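Local coordinates for protein cell division inhibitor SulA (Pseudomonas aeruginosa, PDB 1OFU) that probably halts cell division during the SOS response by binding FtsZ and so preventing its polymerization into the Z ring, at residues D[2-7]-D[100-105]; D[25-30]-D[86-91]; D[37-42]-D[69-74]. One frame throughout, in Å; residues are numbered along the deposited sequence.

Interaction 1 of 3, residues D[2-7]-D[100-105]; sequences AAFSEL and KQLSRA
Phe4, near the start of strand 4-10, the strand that is outermost within this chain, lays its side chain against Leu102 and Ser103 of helix 96-109, and the contact is best read by moving outward along it. At the root, Phe4 CB lies 4.2 Å from Ser103 CB; here the backbones come closest, with 5.1 Å between Phe4 CA and Ser103 CA. From there CG is placed anti to the backbone N (chi1 175°), which swings the ring away from Ser103 and alongside the Leu102 side chain. The first ring atom on that side, Phe4 CD1, has two neighbours: Leu102 CB at 4.0 Å and Leu102 CD1 at 3.9 Å. One bond farther out the packing tightens, and Phe4 CE1 meets Leu102 CD1 at 3.5 Å. Leu102 thus receives the ring on its CD1 branch, the two side chains meeting at a slant, while its CD2 branch turns toward Leu72 of helix 68-80, whose Ser75 and Cys76 also touch Leu102. Leu94 touches both Phe4 and Leu102, and Ser113 of the neighbouring strand does the same.

Two residues on, Glu6 marks a change of chemistry. Its OE1 forms salt bridges with Arg99 of the same helix and Arg117 of strand 112-118, and its OE2 accepts a hydrogen bond from Asn115. Glu6 and Leu7 also pair, in an antiparallel ladder, with a strand of the second subunit, so the sheet continues into the dimer partner.

The contact is an example of a helix seated on a strand through very few atoms. Carbon meets carbon throughout, so shape and dispersion set the ring's position; the polar links nearby come from Glu6, to this helix and to the adjacent strand, and from the backbone ladder with 112-118.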
loop_
_atom_site.group_PDB
_atom_site.type_symbol
_atom_site.label_atom_id
_atom_site.label_comp_id
_atom_site.label_asym_id
_atom_site.label_seq_id
_atom_site.Cartn_x
_atom_site.Cartn_y
_atom_site.Cartn_z
ATOM N N ALA D 2 -1.440 15.269 15.782
ATOM C CA ALA D 2 -2.247 15.818 14.700
ATOM C C ALA D 2 -1.559 17.071 14.174
ATOM O O ALA D 2 -1.184 17.951 14.951
ATOM C CB ALA D 2 -3.646 16.159 15.207
ATOM N N ALA D 3 -1.389 17.152 12.858
ATOM C CA ALA D 3 -0.730 18.310 12.268
ATOM C C ALA D 3 -0.903 18.401 10.756
ATOM O O ALA D 3 -1.697 17.676 10.158
ATOM C CB ALA D 3 0.757 18.288 12.619
ATOM N N PHE D 4 -0.137 19.306 10.153
ATOM C CA PHE D 4 -0.168 19.542 8.719
ATOM C C PHE D 4 1.055 18.939 8.040
ATOM O O PHE D 4 2.179 19.082 8.515
ATOM C CB PHE D 4 -0.201 21.047 8.439
ATOM C CG PHE D 4 -0.115 21.402 6.979
ATOM C CD1 PHE D 4 -1.262 21.459 6.191
ATOM C CD2 PHE D 4 1.118 21.679 6.389
ATOM C CE1 PHE D 4 -1.187 21.789 4.835
ATOM C CE2 PHE D 4 1.209 22.010 5.030
ATOM C CZ PHE D 4 0.053 22.067 4.254
ATOM N N SER D 5 0.819 18.263 6.924
ATOM C CA SER D 5 1.877 17.664 6.133
ATOM C C SER D 5 1.567 18.038 4.693
ATOM O O SER D 5 0.434 18.408 4.361
ATOM C CB SER D 5 1.872 16.144 6.271
ATOM O OG SER D 5 2.029 15.746 7.619
ATOM N N GLU D 6 2.570 17.968 3.834
ATOM C CA GLU D 6 2.345 18.285 2.442
ATOM C C GLU D 6 3.150 17.346 1.574
ATOM O O GLU D 6 4.331 17.093 1.833
ATOM C CB GLU D 6 2.715 19.731 2.131
ATOM C CG GLU D 6 2.462 20.100 0.677
ATOM C CD GLU D 6 2.608 21.585 0.413
ATOM O OE1 GLU D 6 3.732 22.110 0.547
ATOM O OE2 GLU D 6 1.592 22.229 0.071
ATOM N N LEU D 7 2.485 16.811 0.559
ATOM C CA LEU D 7 3.117 15.894 -0.364
ATOM C C LEU D 7 3.090 16.492 -1.755
ATOM O O LEU D 7 2.034 16.907 -2.251
ATOM C CB LEU D 7 2.392 14.549 -0.342
ATOM C CG LEU D 7 2.955 13.484 -1.288
ATOM C CD1 LEU D 7 2.660 12.109 -0.737
ATOM C CD2 LEU D 7 2.362 13.650 -2.667
ATOM N N LYS D 100 -1.373 27.332 8.599
ATOM C CA LYS D 100 -1.609 27.467 10.028
ATOM C C LYS D 100 -3.080 27.175 10.307
ATOM O O LYS D 100 -3.417 26.459 11.255
ATOM C CB LYS D 100 -1.255 28.881 10.493
ATOM C CG LYS D 100 -1.278 29.058 12.006
ATOM C CD LYS D 100 -0.266 28.150 12.694
ATOM C CE LYS D 100 -0.279 28.349 14.203
ATOM N NZ LYS D 100 0.739 27.500 14.883
ATOM N N GLN D 101 -3.949 27.731 9.467
ATOM C CA GLN D 101 -5.392 27.537 9.592
ATOM C C GLN D 101 -5.707 26.043 9.529
ATOM O O GLN D 101 -6.452 25.523 10.361
ATOM C CB GLN D 101 -6.118 28.266 8.458
ATOM C CG GLN D 101 -7.568 28.607 8.761
ATOM C CD GLN D 101 -8.294 29.215 7.571
ATOM O OE1 GLN D 101 -7.749 30.066 6.864
ATOM N NE2 GLN D 101 -9.537 28.793 7.355
ATOM N N LEU D 102 -5.131 25.356 8.542
ATOM C CA LEU D 102 -5.346 23.921 8.377
ATOM C C LEU D 102 -4.807 23.168 9.581
ATOM O O LEU D 102 -5.412 22.209 10.056
ATOM C CB LEU D 102 -4.651 23.409 7.106
ATOM C CG LEU D 102 -5.245 23.817 5.757
ATOM C CD1 LEU D 102 -4.409 23.248 4.618
ATOM C CD2 LEU D 102 -6.676 23.314 5.669
ATOM N N SER D 103 -3.660 23.612 10.075
ATOM C CA SER D 103 -3.027 22.975 11.221
ATOM C C SER D 103 -3.893 23.104 12.472
ATOM O O SER D 103 -4.103 22.132 13.205
ATOM C CB SER D 103 -1.657 23.602 11.469
ATOM O OG SER D 103 -0.934 22.852 12.422
ATOM N N ARG D 104 -4.389 24.312 12.717
ATOM C CA ARG D 104 -5.237 24.561 13.874
ATOM C C ARG D 104 -6.494 23.699 13.779
ATOM O O ARG D 104 -6.883 23.040 14.741
ATOM C CB ARG D 104 -5.621 26.042 13.931
ATOM C CG ARG D 104 -6.522 26.414 15.097
ATOM C CD ARG D 104 -6.812 27.907 15.113
ATOM N NE ARG D 104 -7.704 28.282 16.209
ATOM C CZ ARG D 104 -8.977 27.911 16.306
ATOM N NH1 ARG D 104 -9.704 28.302 17.344
ATOM N NH2 ARG D 104 -9.527 27.154 15.365
ATOM N N ALA D 105 -7.120 23.704 12.606
ATOM C CA ALA D 105 -8.332 22.920 12.389
ATOM C C ALA D 105 -8.075 21.438 12.648
ATOM O O ALA D 105 -8.918 20.742 13.211
ATOM C CB ALA D 105 -8.834 23.128 10.965
#

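Interaction 2 of 3, residues D[25-30]-D[86-91]; sequences RELSEE and TVVSWL
Leu27 reaches from helix 13-28 down onto Thr86 and Val88 of strand 84-89, a helix-on-sheet contact inside the layered alpha/beta fold of SulA, whose family is grouped with the P-loop NTPases. The helix belongs to a beta-alpha-beta crossover from strand 4-10 to strand 35-39, and strand 84-89 is one of the two that it passes over.

Taken in order, the helix first presents Arg25, which faces outward: its NH1 forms a salt bridge with Glu26 of the second subunit, and its NH2 is hydrogen-bonded to Ala53 O. Glu26 packs on Pro22 of that same neighbouring subunit. Leu27 is the residue turned inward. With CG anti to its carbonyl carbon (chi1 -75°), it sends two methyls to different strand residues. CD2 stands 4.0 Å from Thr86 OG1, the two side chains being nearly perpendicular, and CD1 lies at a looser 4.5 Å from Val88 CG2. Leu36 and Leu114, on strands to either side of 84-89, also touch Leu27, so one leucine spans three strands.

At Ser28 the side chain turns back on the helix. Its OG donates to Arg25 O over a short 2.6 Å, tilted 22° from the carbonyl plane, and is also hydrogen-bonded to Asn56 N, which ties the loop to this part of the helix. The next backbone bonds span three residues: Glu29 N to Glu26 O at 3.0 Å and Glu30 N to Leu27 O at 3.1 Å, a tighter turn at the last residues of the segment.

Val88 divides its two branches between different partners: while CG2 faces Leu27, CG1 sits 3.3 Å above the plane of the Trp90 ring, displaced toward its rim.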
loop_
_atom_site.group_PDB
_atom_site.type_symbol
_atom_site.label_atom_id
_atom_site.label_comp_id
_atom_site.label_asym_id
_atom_site.label_seq_id
_atom_site.Cartn_x
_atom_site.Cartn_y
_atom_site.Cartn_z
ATOM N N ARG D 25 -4.650 4.647 -1.024
ATOM C CA ARG D 25 -5.125 3.296 -0.760
ATOM C C ARG D 25 -4.870 2.973 0.718
ATOM O O ARG D 25 -5.767 2.550 1.442
ATOM C CB ARG D 25 -4.380 2.336 -1.694
ATOM C CG ARG D 25 -4.808 0.881 -1.682
ATOM C CD ARG D 25 -4.503 0.245 -3.045
ATOM N NE ARG D 25 -3.146 0.529 -3.519
ATOM C CZ ARG D 25 -2.841 0.923 -4.758
ATOM N NH1 ARG D 25 -1.579 1.156 -5.092
ATOM N NH2 ARG D 25 -3.789 1.090 -5.672
ATOM N N GLU D 26 -3.640 3.206 1.162
ATOM C CA GLU D 26 -3.245 2.961 2.544
ATOM C C GLU D 26 -4.100 3.794 3.499
ATOM O O GLU D 26 -4.642 3.284 4.481
ATOM C CB GLU D 26 -1.761 3.317 2.721
ATOM C CG GLU D 26 -1.239 3.192 4.146
ATOM C CD GLU D 26 -0.824 1.776 4.508
ATOM O OE1 GLU D 26 -0.471 1.547 5.685
ATOM O OE2 GLU D 26 -0.844 0.896 3.619
ATOM N N LEU D 27 -4.212 5.087 3.214
ATOM C CA LEU D 27 -5.012 5.970 4.051
ATOM C C LEU D 27 -6.463 5.501 4.163
ATOM O O LEU D 27 -7.059 5.560 5.240
ATOM C CB LEU D 27 -4.979 7.394 3.497
ATOM C CG LEU D 27 -3.680 8.156 3.737
ATOM C CD1 LEU D 27 -3.761 9.516 3.067
ATOM C CD2 LEU D 27 -3.446 8.300 5.244
ATOM N N SER D 28 -7.030 5.028 3.060
ATOM C CA SER D 28 -8.416 4.582 3.082
ATOM C C SER D 28 -8.635 3.393 4.017
ATOM O O SER D 28 -9.772 3.095 4.392
ATOM C CB SER D 28 -8.887 4.220 1.671
ATOM O OG SER D 28 -8.335 2.993 1.233
ATOM N N GLU D 29 -7.553 2.725 4.405
ATOM C CA GLU D 29 -7.657 1.562 5.286
ATOM C C GLU D 29 -7.236 1.838 6.732
ATOM O O GLU D 29 -7.124 0.908 7.529
ATOM C CB GLU D 29 -6.801 0.413 4.743
ATOM C CG GLU D 29 -7.149 -0.065 3.334
ATOM C CD GLU D 29 -8.456 -0.848 3.266
ATOM O OE1 GLU D 29 -9.030 -1.170 4.329
ATOM O OE2 GLU D 29 -8.902 -1.154 2.140
ATOM N N GLU D 30 -7.005 3.105 7.073
ATOM C CA GLU D 30 -6.575 3.467 8.425
ATOM C C GLU D 30 -7.336 2.798 9.568
ATOM O O GLU D 30 -8.559 2.687 9.545
ATOM C CB GLU D 30 -6.619 4.987 8.606
ATOM C CG GLU D 30 -5.325 5.678 8.218
ATOM C CD GLU D 30 -4.157 5.263 9.104
ATOM O OE1 GLU D 30 -3.005 5.629 8.789
ATOM O OE2 GLU D 30 -4.393 4.574 10.121
ATOM N N THR D 86 -8.155 11.737 8.365
ATOM C CA THR D 86 -7.324 12.511 7.445
ATOM C C THR D 86 -8.159 13.280 6.437
ATOM O O THR D 86 -9.079 12.725 5.831
ATOM C CB THR D 86 -6.372 11.601 6.629
ATOM O OG1 THR D 86 -5.741 10.665 7.501
ATOM C CG2 THR D 86 -5.295 12.433 5.945
ATOM N N VAL D 87 -7.833 14.552 6.252
ATOM C CA VAL D 87 -8.523 15.377 5.270
ATOM C C VAL D 87 -7.457 15.752 4.245
ATOM O O VAL D 87 -6.471 16.402 4.580
ATOM C CB VAL D 87 -9.108 16.667 5.885
ATOM C CG1 VAL D 87 -9.689 17.531 4.787
ATOM C CG2 VAL D 87 -10.191 16.326 6.899
ATOM N N VAL D 88 -7.653 15.323 3.004
ATOM C CA VAL D 88 -6.700 15.587 1.942
ATOM C C VAL D 88 -7.116 16.732 1.033
ATOM O O VAL D 88 -8.158 16.685 0.373
ATOM C CB VAL D 88 -6.485 14.329 1.068
ATOM C CG1 VAL D 88 -5.368 14.584 0.051
ATOM C CG2 VAL D 88 -6.155 13.128 1.957
ATOM N N SER D 89 -6.270 17.753 0.995
ATOM C CA SER D 89 -6.501 18.934 0.181
ATOM C C SER D 89 -5.565 18.916 -1.012
ATOM O O SER D 89 -4.533 18.234 -1.000
ATOM C CB SER D 89 -6.227 20.200 1.000
ATOM O OG SER D 89 -6.906 20.161 2.239
ATOM N N TRP D 90 -5.935 19.667 -2.039
ATOM C CA TRP D 90 -5.132 19.792 -3.249
ATOM C C TRP D 90 -5.030 21.284 -3.509
ATOM O O TRP D 90 -5.427 21.775 -4.562
ATOM C CB TRP D 90 -5.813 19.097 -4.432
ATOM C CG TRP D 90 -5.497 17.640 -4.525
ATOM C CD1 TRP D 90 -4.482 17.056 -5.238
ATOM C CD2 TRP D 90 -6.174 16.577 -3.848
ATOM N NE1 TRP D 90 -4.488 15.692 -5.043
ATOM C CE2 TRP D 90 -5.517 15.372 -4.196
ATOM C CE3 TRP D 90 -7.275 16.525 -2.983
ATOM C CZ2 TRP D 90 -5.926 14.129 -3.707
ATOM C CZ3 TRP D 90 -7.682 15.290 -2.497
ATOM C CH2 TRP D 90 -7.009 14.107 -2.862
ATOM N N LEU D 91 -4.497 21.999 -2.523
ATOM C CA LEU D 91 -4.354 23.448 -2.604
ATOM C C LEU D 91 -2.976 23.954 -3.040
ATOM O O LEU D 91 -1.946 23.530 -2.525
ATOM C CB LEU D 91 -4.719 24.060 -1.252
ATOM C CG LEU D 91 -6.159 23.800 -0.806
ATOM C CD1 LEU D 91 -6.362 24.267 0.631
ATOM C CD2 LEU D 91 -7.113 24.511 -1.753
#

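Interaction 3 of 3, residues D[37-42]-D[69-74]; sequences TLIAPP and AAALAL
Peptide carbonyls of helix 68-80 are the flat groups here, and Ile39 meets two of them. Its CD1 rests over one face of the Leu74 carbonyl, 3.4 Å from Leu74 O and 3.5 Å from Leu74 C, while Leu74 CD2 approaches the same methyl at 3.8 Å. The other branch, Ile39 CG2, lies 3.7 Å from Ala71 O, an oxygen that accepts a hydrogen bond from Ser75 OG. One isoleucine therefore spans nearly one helical turn: CG1 anti to its own carbonyl carbon (chi1 -65°) leads CD1 to Leu74, and CG2 is left to meet Ala71.

Beyond the strand end, Ala40 takes a left-handed backbone conformation (phi 48°, psi 55°) and still faces the helix, its CB 4.0 Å from Ala71 CB. Methyl against methyl keeps this point close, with 6.2 Å between Ala40 CA and Ala71 CA.

Farther along the helix Ile39 also touches Ala78, which belongs to a segment, 78-83, assigned to FtsZ binding. The arrangement is that of a beta-alpha-beta crossover: helix 68-80 joins strands 60-63 and 84-89 and packs across strand 35-39 lying between them.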
loop_
_atom_site.group_PDB
_atom_site.type_symbol
_atom_site.label_atom_id
_atom_site.label_comp_id
_atom_site.label_asym_id
_atom_site.label_seq_id
_atom_site.Cartn_x
_atom_site.Cartn_y
_atom_site.Cartn_z
ATOM N N THR D 37 -11.245 11.858 4.113
ATOM C CA THR D 37 -11.977 12.844 3.336
ATOM C C THR D 37 -11.070 13.542 2.351
ATOM O O THR D 37 -10.025 14.083 2.723
ATOM C CB THR D 37 -12.648 13.887 4.241
ATOM O OG1 THR D 37 -13.607 13.228 5.069
ATOM C CG2 THR D 37 -13.354 14.952 3.412
ATOM N N LEU D 38 -11.476 13.504 1.084
ATOM C CA LEU D 38 -10.737 14.132 0.004
ATOM C C LEU D 38 -11.513 15.393 -0.367
ATOM O O LEU D 38 -12.715 15.330 -0.636
ATOM C CB LEU D 38 -10.665 13.187 -1.202
ATOM C CG LEU D 38 -10.198 11.745 -0.966
ATOM C CD1 LEU D 38 -10.123 11.011 -2.313
ATOM C CD2 LEU D 38 -8.832 11.739 -0.285
ATOM N N ILE D 39 -10.840 16.539 -0.387
ATOM C CA ILE D 39 -11.525 17.777 -0.713
ATOM C C ILE D 39 -11.106 18.432 -2.018
ATOM O O ILE D 39 -9.955 18.843 -2.195
ATOM C CB ILE D 39 -11.396 18.778 0.444
ATOM C CG1 ILE D 39 -12.131 18.209 1.663
ATOM C CG2 ILE D 39 -11.941 20.141 0.026
ATOM C CD1 ILE D 39 -12.272 19.150 2.818
ATOM N N ALA D 40 -12.069 18.518 -2.932
ATOM C CA ALA D 40 -11.869 19.124 -4.239
ATOM C C ALA D 40 -10.617 18.624 -4.949
ATOM O O ALA D 40 -9.764 19.416 -5.347
ATOM C CB ALA D 40 -11.824 20.648 -4.104
ATOM N N PRO D 41 -10.482 17.299 -5.109
ATOM C CA PRO D 41 -9.303 16.759 -5.791
ATOM C C PRO D 41 -9.397 17.112 -7.271
ATOM O O PRO D 41 -10.471 17.445 -7.761
ATOM C CB PRO D 41 -9.425 15.262 -5.549
ATOM C CG PRO D 41 -10.907 15.059 -5.552
ATOM C CD PRO D 41 -11.385 16.211 -4.693
ATOM N N PRO D 42 -8.275 17.050 -8.001
ATOM C CA PRO D 42 -8.306 17.378 -9.428
ATOM C C PRO D 42 -9.231 16.461 -10.232
ATOM O O PRO D 42 -9.510 15.327 -9.829
ATOM C CB PRO D 42 -6.841 17.258 -9.842
ATOM C CG PRO D 42 -6.296 16.242 -8.881
ATOM C CD PRO D 42 -6.920 16.655 -7.577
ATOM N N ALA D 69 -10.328 28.987 -2.501
ATOM C CA ALA D 69 -10.778 29.631 -1.277
ATOM C C ALA D 69 -11.862 28.784 -0.604
ATOM O O ALA D 69 -11.881 28.639 0.619
ATOM C CB ALA D 69 -11.308 31.028 -1.589
ATOM N N ALA D 70 -12.758 28.223 -1.412
ATOM C CA ALA D 70 -13.835 27.386 -0.887
ATOM C C ALA D 70 -13.288 26.046 -0.394
ATOM O O ALA D 70 -13.712 25.527 0.638
ATOM C CB ALA D 70 -14.895 27.158 -1.961
ATOM N N ALA D 71 -12.342 25.488 -1.137
ATOM C CA ALA D 71 -11.744 24.217 -0.752
ATOM C C ALA D 71 -10.995 24.376 0.569
ATOM O O ALA D 71 -10.999 23.477 1.408
ATOM C CB ALA D 71 -10.799 23.735 -1.846
ATOM N N LEU D 72 -10.363 25.531 0.753
ATOM C CA LEU D 72 -9.605 25.807 1.972
ATOM C C LEU D 72 -10.543 25.862 3.178
ATOM O O LEU D 72 -10.260 25.281 4.229
ATOM C CB LEU D 72 -8.863 27.142 1.843
ATOM C CG LEU D 72 -7.610 27.385 2.693
ATOM C CD1 LEU D 72 -7.397 28.884 2.805
ATOM C CD2 LEU D 72 -7.746 26.779 4.074
ATOM N N ALA D 73 -11.661 26.566 3.026
ATOM C CA ALA D 73 -12.623 26.671 4.119
ATOM C C ALA D 73 -13.259 25.310 4.369
ATOM O O ALA D 73 -13.453 24.909 5.517
ATOM C CB ALA D 73 -13.697 27.708 3.781
ATOM N N LEU D 74 -13.580 24.594 3.293
ATOM C CA LEU D 74 -14.189 23.275 3.439
ATOM C C LEU D 74 -13.207 22.316 4.116
ATOM O O LEU D 74 -13.609 21.498 4.940
ATOM C CB LEU D 74 -14.602 22.713 2.073
ATOM C CG LEU D 74 -15.847 21.813 2.069
ATOM C CD1 LEU D 74 -15.997 21.154 0.710
ATOM C CD2 LEU D 74 -15.745 20.754 3.146
#

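In the fold
The three contacts illustrate how a parallel sheet is covered on both faces. Interaction 2 is the most central and fully buried, beneath helix 13-28; interactions 1 and 3 lie farther out, partly buried, and put helices 96-109 and 68-80 on the opposite face. Those two helices meet directly, Leu102 CD2 being 4.0 Å from Leu72 CD2. Interactions 2 and 3 share neighbouring strands, joined by probable backbone hydrogen bonds between Val88 and both Thr37 and Ile39. Chemistry follows position: an aromatic ring on the strand outermost in the chain, a branched leucine in the centre, and an isoleucine over helix carbonyls, with paired alanine methyls beside it, at helix 68-80. Interactions 1 and 2 adjoin the second subunit; interaction 3 does not.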